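Local structure of pentalenene synthase (Streptomyces chartreusis NRRL 3882, 6Q4S) at residues A91-P105 with W146-D158. The protein probably converts farnesyl diphosphate into the bicyclic sesquiterpene alcohol 7-epi-alpha-eudesmol by a magnesium-dependent 1,10-cyclization. Numbering follows the deposited sequence.
Sequences ADRIAEVARELIVTP and WGRFLVAHCEEVD
W146 has CG anti to the backbone N (chi1 176°), which sets its indole NE1 at L101 O. L150 sends CG the other way, anti to its carbonyl carbon, and its CD1 lies over one face of the W146 ring, toward the rim. The indole NE1 donates to L101 O at 3.1 Å. The oxygen sits in the ring plane, but the donor stands above the carbonyl plane, 66° out of it. W123 NE1 also bonds L101 O, so this buried carbonyl takes two indole N-H groups. P105 CG is 4.0 Å from W146 CD1. With a leucine in place of W146, L101 O would probably be left with W123 NE1 as its one indole donor, and L150 CD1 would lose its flat support. Further along, the side chains of I102 and L150 run antiparallel alongside each other, with I102 CG1 3.7 Å from L150 CD1. I102 CD1 reaches V151 CG2. Mid-contact, C154 SG presses on A98 CB at 3.4 Å and lies 3.8 Å from A95 CA. The segment axes come within 9.3 Å. At the far end V157 spreads its two methyls, CG1 to A91 CB and CG2 to I94 CG2. A91 CB also meets D158 OD1, which pairs with R114 of the second subunit. Segments 91-103 and 146-158 thus pack antiparallel, at 175°, in the all-helical terpene synthase fold. The H153 side chain lies about 4 Å from that of D80, a probable magnesium ligand of the DDXXD motif, consistent with this part of helix 136-161 bordering the metal site.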
ATOM      1  N   ALA A  91      16.126  15.748  -7.951  1.00 47.36           N
ATOM      2  CA  ALA A  91      14.719  15.441  -7.745  1.00 47.61           C
ATOM      3  C   ALA A  91      14.291  14.078  -8.372  1.00 42.83           C
ATOM      4  O   ALA A  91      13.590  13.310  -7.710  1.00 44.17           O
ATOM      5  CB  ALA A  91      13.840  16.589  -8.201  1.00 45.45           C
ATOM      6  N   ASP A  92      14.829  13.725  -9.541  1.00 36.35           N
ATOM      7  CA  ASP A  92      14.644  12.400 -10.158  1.00 46.17           C
ATOM      8  C   ASP A  92      15.318  11.253  -9.387  1.00 42.11           C
ATOM      9  O   ASP A  92      14.750  10.173  -9.267  1.00 37.13           O
ATOM     10  CB  ASP A  92      15.160  12.324 -11.602  1.00 47.46           C
ATOM     11  CG  ASP A  92      14.355  13.156 -12.596  1.00 51.71           C
ATOM     12  OD1 ASP A  92      13.234  13.661 -12.297  1.00 52.96           O
ATOM     13  OD2 ASP A  92      14.871  13.284 -13.731  1.00 58.50           O
ATOM     14  N   ARG A  93      16.526  11.463  -8.896  1.00 37.54           N
ATOM     15  CA  ARG A  93      17.157  10.449  -8.068  1.00 40.17           C
ATOM     16  C   ARG A  93      16.376  10.245  -6.752  1.00 33.39           C
ATOM     17  O   ARG A  93      16.182   9.125  -6.363  1.00 39.73           O
ATOM     18  CB  ARG A  93      18.628  10.774  -7.803  1.00 45.81           C
ATOM     19  CG  ARG A  93      19.373   9.692  -7.033  1.00 49.14           C
ATOM     20  CD  ARG A  93      19.285   8.304  -7.661  1.00 49.13           C
ATOM     21  NE  ARG A  93      20.088   7.351  -6.913  1.00 52.88           N
ATOM     22  CZ  ARG A  93      20.275   6.085  -7.256  1.00 57.35           C
ATOM     23  NH1 ARG A  93      19.673   5.587  -8.325  1.00 59.90           N
ATOM     24  NH2 ARG A  93      21.050   5.294  -6.507  1.00 59.77           N
ATOM     25  N   ILE A  94      15.910  11.302  -6.124  1.00 34.19           N
ATOM     26  CA  ILE A  94      15.076  11.204  -4.922  1.00 37.38           C
ATOM     27  C   ILE A  94      13.789  10.362  -5.183  1.00 40.73           C
ATOM     28  O   ILE A  94      13.499   9.439  -4.430  1.00 35.46           O
ATOM     29  CB  ILE A  94      14.814  12.585  -4.342  1.00 37.98           C
ATOM     30  CG1 ILE A  94      16.112  13.094  -3.646  1.00 40.39           C
ATOM     31  CG2 ILE A  94      13.639  12.625  -3.343  1.00 38.26           C
ATOM     32  CD1 ILE A  94      16.014  14.554  -3.274  1.00 37.46           C
ATOM     33  N   ALA A  95      13.094  10.621  -6.293  1.00 35.53           N
ATOM     34  CA  ALA A  95      11.893   9.886  -6.617  1.00 37.46           C
ATOM     35  C   ALA A  95      12.178   8.468  -6.788  1.00 32.82           C
ATOM     36  O   ALA A  95      11.369   7.631  -6.390  1.00 37.22           O
ATOM     37  CB  ALA A  95      11.232  10.413  -7.905  1.00 38.63           C
ATOM     38  N   GLU A  96      13.291   8.169  -7.462  1.00 35.07           N
ATOM     39  CA  GLU A  96      13.737   6.823  -7.670  1.00 35.80           C
ATOM     40  C   GLU A  96      13.990   6.037  -6.355  1.00 34.92           C
ATOM     41  O   GLU A  96      13.568   4.870  -6.207  1.00 32.93           O
ATOM     42  CB  GLU A  96      14.958   6.791  -8.609  1.00 37.14           C
ATOM     43  CG  GLU A  96      15.520   5.425  -8.881  1.00 47.21           C
ATOM     44  CD  GLU A  96      16.693   5.341  -9.906  1.00 56.61           C
ATOM     45  OE1 GLU A  96      17.447   6.349 -10.150  1.00 60.20           O
ATOM     46  OE2 GLU A  96      16.856   4.203 -10.438  1.00 55.53           O
ATOM     47  N   VAL A  97      14.659   6.694  -5.405  1.00 35.66           N
ATOM     48  CA  VAL A  97      14.976   6.058  -4.154  1.00 37.16           C
ATOM     49  C   VAL A  97      13.738   5.947  -3.289  1.00 31.41           C
ATOM     50  O   VAL A  97      13.519   4.886  -2.710  1.00 30.99           O
ATOM     51  CB  VAL A  97      16.135   6.811  -3.426  1.00 36.64           C
ATOM     52  CG1 VAL A  97      16.323   6.231  -2.034  1.00 37.08           C
ATOM     53  CG2 VAL A  97      17.399   6.677  -4.277  1.00 36.56           C
ATOM     54  N   ALA A  98      12.902   6.984  -3.287  1.00 28.95           N
ATOM     55  CA  ALA A  98      11.671   6.957  -2.521  1.00 31.90           C
ATOM     56  C   ALA A  98      10.790   5.811  -2.929  1.00 30.59           C
ATOM     57  O   ALA A  98      10.184   5.149  -2.069  1.00 28.71           O
ATOM     58  CB  ALA A  98      10.867   8.231  -2.643  1.00 32.85           C
ATOM     59  N   ARG A  99      10.689   5.582  -4.231  1.00 31.76           N
ATOM     60  CA  ARG A  99       9.863   4.458  -4.743  1.00 31.32           C
ATOM     61  C   ARG A  99      10.389   3.104  -4.358  1.00 30.77           C
ATOM     62  O   ARG A  99       9.599   2.191  -4.191  1.00 28.59           O
ATOM     63  CB  ARG A  99       9.705   4.563  -6.266  1.00 34.44           C
ATOM     64  CG  ARG A  99       8.826   5.760  -6.573  1.00 32.68           C
ATOM     65  CD  ARG A  99       8.565   6.054  -8.034  1.00 34.77           C
ATOM     66  NE  ARG A  99       7.671   7.219  -8.159  1.00 32.98           N
ATOM     67  CZ  ARG A  99       6.998   7.532  -9.277  1.00 35.14           C
ATOM     68  NH1 ARG A  99       7.129   6.782 -10.371  1.00 35.66           N
ATOM     69  NH2 ARG A  99       6.204   8.574  -9.289  1.00 35.60           N
ATOM     70  N   GLU A 100      11.713   2.945  -4.212  1.00 27.95           N
ATOM     71  CA  GLU A 100      12.295   1.699  -3.676  1.00 26.90           C
ATOM     72  C   GLU A 100      11.890   1.561  -2.229  1.00 23.80           C
ATOM     73  O   GLU A 100      11.443   0.499  -1.799  1.00 30.02           O
ATOM     74  CB  GLU A 100      13.854   1.667  -3.831  1.00 30.85           C
ATOM     75  CG  GLU A 100      14.479   0.373  -3.364  1.00 28.96           C
ATOM     76  CD  GLU A 100      14.135  -0.796  -4.262  1.00 31.14           C
ATOM     77  OE1 GLU A 100      13.722  -1.874  -3.787  1.00 34.19           O
ATOM     78  OE2 GLU A 100      14.301  -0.648  -5.496  1.00 30.07           O
ATOM     79  N   LEU A 101      11.895   2.642  -1.479  1.00 28.86           N
ATOM     80  CA  LEU A 101      11.407   2.596  -0.095  1.00 29.52           C
ATOM     81  C   LEU A 101       9.907   2.268  -0.007  1.00 30.22           C
ATOM     82  O   LEU A 101       9.433   1.565   0.910  1.00 28.72           O
ATOM     83  CB  LEU A 101      11.744   3.898   0.596  1.00 31.80           C
ATOM     84  CG  LEU A 101      13.208   4.399   0.617  1.00 32.46           C
ATOM     85  CD1 LEU A 101      13.244   5.760   1.326  1.00 31.01           C
ATOM     86  CD2 LEU A 101      14.053   3.382   1.323  1.00 30.38           C
ATOM     87  N   ILE A 102       9.150   2.699  -1.006  1.00 27.09           N
ATOM     88  CA  ILE A 102       7.739   2.410  -1.040  1.00 26.85           C
ATOM     89  C   ILE A 102       7.505   0.910  -1.309  1.00 27.11           C
ATOM     90  O   ILE A 102       6.624   0.301  -0.704  1.00 27.51           O
ATOM     91  CB  ILE A 102       6.980   3.270  -2.110  1.00 26.00           C
ATOM     92  CG1 ILE A 102       6.964   4.712  -1.635  1.00 28.29           C
ATOM     93  CG2 ILE A 102       5.536   2.774  -2.313  1.00 26.38           C
ATOM     94  CD1 ILE A 102       6.501   5.731  -2.667  1.00 30.95           C
ATOM     95  N   VAL A 103       8.255   0.294  -2.203  1.00 27.17           N
ATOM     96  CA  VAL A 103       7.923  -1.103  -2.540  1.00 27.71           C
ATOM     97  C   VAL A 103       8.479  -2.103  -1.548  1.00 28.51           C
ATOM     98  O   VAL A 103       8.062  -3.215  -1.535  1.00 27.36           O
ATOM     99  CB  VAL A 103       8.339  -1.469  -3.958  1.00 29.22           C
ATOM    100  CG1 VAL A 103       7.672  -0.556  -4.963  1.00 29.01           C
ATOM    101  CG2 VAL A 103       9.809  -1.386  -4.197  1.00 30.43           C
ATOM    102  N   THR A 104       9.403  -1.701  -0.675  1.00 28.98           N
ATOM    103  CA  THR A 104      10.070  -2.651   0.246  1.00 29.32           C
ATOM    104  C   THR A 104       9.040  -3.309   1.138  1.00 26.20           C
ATOM    105  O   THR A 104       9.066  -4.530   1.307  1.00 27.98           O
ATOM    106  CB  THR A 104      11.231  -1.941   0.988  1.00 32.83           C
ATOM    107  OG1 THR A 104      12.310  -1.760   0.068  1.00 31.42           O
ATOM    108  CG2 THR A 104      11.712  -2.683   2.198  1.00 34.78           C
ATOM    109  N   PRO A 105       8.052  -2.548   1.656  1.00 28.37           N
ATOM    110  CA  PRO A 105       7.029  -3.257   2.423  1.00 27.11           C
ATOM    111  C   PRO A 105       6.026  -3.987   1.585  1.00 28.44           C
ATOM    112  O   PRO A 105       5.184  -4.663   2.139  1.00 29.87           O
ATOM    113  CB  PRO A 105       6.310  -2.156   3.185  1.00 27.90           C
ATOM    114  CG  PRO A 105       7.273  -1.003   3.190  1.00 28.56           C
ATOM    115  CD  PRO A 105       8.000  -1.103   1.892  1.00 28.28           C
ATOM    116  N   TRP A 146       2.866   4.752   4.845  1.00 25.66           N
ATOM    117  CA  TRP A 146       4.261   5.049   4.515  1.00 27.30           C
ATOM    118  C   TRP A 146       4.401   5.477   3.047  1.00 28.37           C
ATOM    119  O   TRP A 146       5.090   6.439   2.729  1.00 26.24           O
ATOM    120  CB  TRP A 146       5.062   3.775   4.730  1.00 26.06           C
ATOM    121  CG  TRP A 146       6.538   3.778   4.382  1.00 27.01           C
ATOM    122  CD1 TRP A 146       7.126   3.017   3.404  1.00 28.83           C
ATOM    123  CD2 TRP A 146       7.618   4.427   5.056  1.00 26.38           C
ATOM    124  NE1 TRP A 146       8.453   3.207   3.397  1.00 28.35           N
ATOM    125  CE2 TRP A 146       8.802   4.061   4.382  1.00 27.26           C
ATOM    126  CE3 TRP A 146       7.708   5.334   6.125  1.00 29.79           C
ATOM    127  CZ2 TRP A 146      10.067   4.525   4.750  1.00 27.57           C
ATOM    128  CZ3 TRP A 146       8.982   5.768   6.518  1.00 29.33           C
ATOM    129  CH2 TRP A 146      10.131   5.389   5.797  1.00 29.86           C
ATOM    130  N   GLY A 147       3.751   4.715   2.180  1.00 26.59           N
ATOM    131  CA  GLY A 147       3.703   5.054   0.755  1.00 27.24           C
ATOM    132  C   GLY A 147       3.101   6.408   0.442  1.00 27.90           C
ATOM    133  O   GLY A 147       3.681   7.179  -0.344  1.00 25.67           O
ATOM    134  N   ARG A 148       1.969   6.717   1.057  1.00 26.32           N
ATOM    135  CA  ARG A 148       1.330   8.047   0.842  1.00 29.64           C
ATOM    136  C   ARG A 148       2.285   9.177   1.294  1.00 31.62           C
ATOM    137  O   ARG A 148       2.469  10.163   0.591  1.00 29.13           O
ATOM    138  CB  ARG A 148       0.003   8.157   1.595  1.00 29.23           C
ATOM    139  CG  ARG A 148      -1.108   7.264   1.070  1.00 28.71           C
ATOM    140  CD  ARG A 148      -2.419   7.492   1.786  1.00 30.11           C
ATOM    141  NE  ARG A 148      -3.387   6.448   1.287  1.00 29.47           N
ATOM    142  CZ  ARG A 148      -3.748   5.371   1.933  1.00 27.27           C
ATOM    143  NH1 ARG A 148      -3.353   5.202   3.206  1.00 31.07           N
ATOM    144  NH2 ARG A 148      -4.520   4.469   1.318  1.00 29.85           N
ATOM    145  N   PHE A 149       2.972   8.960   2.420  1.00 29.73           N
ATOM    146  CA  PHE A 149       3.957   9.862   2.936  1.00 27.04           C
ATOM    147  C   PHE A 149       5.075  10.102   1.939  1.00 28.43           C
ATOM    148  O   PHE A 149       5.498  11.255   1.678  1.00 30.58           O
ATOM    149  CB  PHE A 149       4.521   9.365   4.310  1.00 28.33           C
ATOM    150  CG  PHE A 149       5.834   9.954   4.651  1.00 27.07           C
ATOM    151  CD1 PHE A 149       5.932  11.310   4.916  1.00 31.01           C
ATOM    152  CD2 PHE A 149       6.998   9.185   4.643  1.00 30.77           C
ATOM    153  CE1 PHE A 149       7.149  11.873   5.279  1.00 33.21           C
ATOM    154  CE2 PHE A 149       8.228   9.748   4.939  1.00 33.63           C
ATOM    155  CZ  PHE A 149       8.284  11.130   5.267  1.00 35.04           C
ATOM    156  N   LEU A 150       5.614   9.028   1.401  1.00 27.25           N
ATOM    157  CA  LEU A 150       6.745   9.187   0.558  1.00 27.50           C
ATOM    158  C   LEU A 150       6.412   9.828  -0.812  1.00 28.34           C
ATOM    159  O   LEU A 150       7.244  10.566  -1.346  1.00 28.50           O
ATOM    160  CB  LEU A 150       7.466   7.890   0.361  1.00 26.95           C
ATOM    161  CG  LEU A 150       8.365   7.437   1.561  1.00 30.72           C
ATOM    162  CD1 LEU A 150       8.785   6.010   1.329  1.00 31.15           C
ATOM    163  CD2 LEU A 150       9.619   8.311   1.708  1.00 34.25           C
ATOM    164  N   VAL A 151       5.228   9.516  -1.344  1.00 27.76           N
ATOM    165  CA  VAL A 151       4.753  10.158  -2.550  1.00 28.86           C
ATOM    166  C   VAL A 151       4.667  11.690  -2.340  1.00 30.59           C
ATOM    167  O   VAL A 151       5.167  12.473  -3.157  1.00 29.94           O
ATOM    168  CB  VAL A 151       3.399   9.608  -2.993  1.00 30.08           C
ATOM    169  CG1 VAL A 151       2.817  10.485  -4.141  1.00 35.31           C
ATOM    170  CG2 VAL A 151       3.536   8.134  -3.477  1.00 31.53           C
ATOM    171  N   ALA A 152       4.042  12.078  -1.239  1.00 29.12           N
ATOM    172  CA  ALA A 152       3.892  13.446  -0.864  1.00 30.77           C
ATOM    173  C   ALA A 152       5.262  14.094  -0.668  1.00 35.13           C
ATOM    174  O   ALA A 152       5.454  15.252  -1.081  1.00 34.37           O
ATOM    175  CB  ALA A 152       3.061  13.552   0.362  1.00 32.66           C
ATOM    176  N   HIS A 153       6.200  13.373  -0.051  1.00 32.54           N
ATOM    177  CA  HIS A 153       7.565  13.888   0.045  1.00 31.90           C
ATOM    178  C   HIS A 153       8.159  14.181  -1.332  1.00 33.81           C
ATOM    179  O   HIS A 153       8.816  15.203  -1.503  1.00 33.55           O
ATOM    180  CB  HIS A 153       8.522  12.938   0.752  1.00 29.07           C
ATOM    181  CG  HIS A 153       9.931  13.461   0.855  1.00 32.82           C
ATOM    182  ND1 HIS A 153      10.257  14.583   1.586  1.00 36.62           N
ATOM    183  CD2 HIS A 153      11.090  13.045   0.286  1.00 37.47           C
ATOM    184  CE1 HIS A 153      11.548  14.824   1.494  1.00 34.71           C
ATOM    185  NE2 HIS A 153      12.089  13.881   0.750  1.00 36.92           N
ATOM    186  N   CYS A 154       8.003  13.266  -2.288  1.00 33.02           N
ATOM    187  CA  CYS A 154       8.447  13.521  -3.684  1.00 33.52           C
ATOM    188  C   CYS A 154       7.762  14.743  -4.292  1.00 30.08           C
ATOM    189  O   CYS A 154       8.417  15.505  -5.017  1.00 32.51           O
ATOM    190  CB  CYS A 154       8.219  12.286  -4.582  1.00 33.69           C
ATOM    191  SG  CYS A 154       9.269  10.912  -4.093  1.00 37.95           S
ATOM    192  N   GLU A 155       6.466  14.922  -4.060  1.00 29.89           N
ATOM    193  CA  GLU A 155       5.783  16.146  -4.533  1.00 33.19           C
ATOM    194  C   GLU A 155       6.409  17.450  -3.941  1.00 39.70           C
ATOM    195  O   GLU A 155       6.495  18.494  -4.618  1.00 38.09           O
ATOM    196  CB  GLU A 155       4.290  16.134  -4.267  1.00 34.33           C
ATOM    197  CG  GLU A 155       3.572  15.057  -5.090  1.00 33.72           C
ATOM    198  CD  GLU A 155       2.138  14.948  -4.734  1.00 34.60           C
ATOM    199  OE1 GLU A 155       1.589  15.858  -4.100  1.00 36.90           O
ATOM    200  OE2 GLU A 155       1.521  13.948  -5.136  1.00 41.12           O
ATOM    201  N   GLU A 156       6.827  17.395  -2.683  1.00 33.64           N
ATOM    202  CA  GLU A 156       7.476  18.551  -2.019  1.00 35.19           C
ATOM    203  C   GLU A 156       8.831  18.869  -2.627  1.00 35.14           C
ATOM    204  O   GLU A 156       9.125  20.029  -2.936  1.00 39.92           O
ATOM    205  CB  GLU A 156       7.634  18.235  -0.528  1.00 41.66           C
ATOM    206  CG  GLU A 156       8.192  19.285   0.405  1.00 49.90           C
ATOM    207  CD  GLU A 156       8.065  18.789   1.867  1.00 45.50           C
ATOM    208  OE1 GLU A 156       8.658  17.725   2.244  1.00 63.61           O
ATOM    209  OE2 GLU A 156       7.258  19.365   2.578  1.00 52.05           O
ATOM    210  N   VAL A 157       9.620  17.840  -2.834  1.00 31.79           N
ATOM    211  CA  VAL A 157      10.883  17.923  -3.517  1.00 35.33           C
ATOM    212  C   VAL A 157      10.779  18.505  -4.943  1.00 42.86           C
ATOM    213  O   VAL A 157      11.696  19.325  -5.383  1.00 36.72           O
ATOM    214  CB  VAL A 157      11.573  16.556  -3.558  1.00 36.16           C
ATOM    215  CG1 VAL A 157      12.740  16.555  -4.518  1.00 31.83           C
ATOM    216  CG2 VAL A 157      12.067  16.120  -2.139  1.00 37.25           C
ATOM    217  N   ASP A 158       9.753  18.058  -5.697  1.00 37.34           N
ATOM    218  CA  ASP A 158       9.568  18.568  -7.069  1.00 41.34           C
ATOM    219  C   ASP A 158       9.111  20.029  -7.022  1.00 35.81           C
ATOM    220  O   ASP A 158       9.540  20.810  -7.853  1.00 41.02           O
ATOM    221  CB  ASP A 158       8.574  17.729  -7.911  1.00 44.07           C
ATOM    222  CG  ASP A 158       9.121  16.363  -8.317  1.00 51.99           C
ATOM    223  OD1 ASP A 158      10.335  16.225  -8.641  1.00 51.88           O
ATOM    224  OD2 ASP A 158       8.303  15.391  -8.330  1.00 59.98           O
TER
HETATM  225  O   HOH W   1      11.182  13.920  -6.434  1.00 47.46           O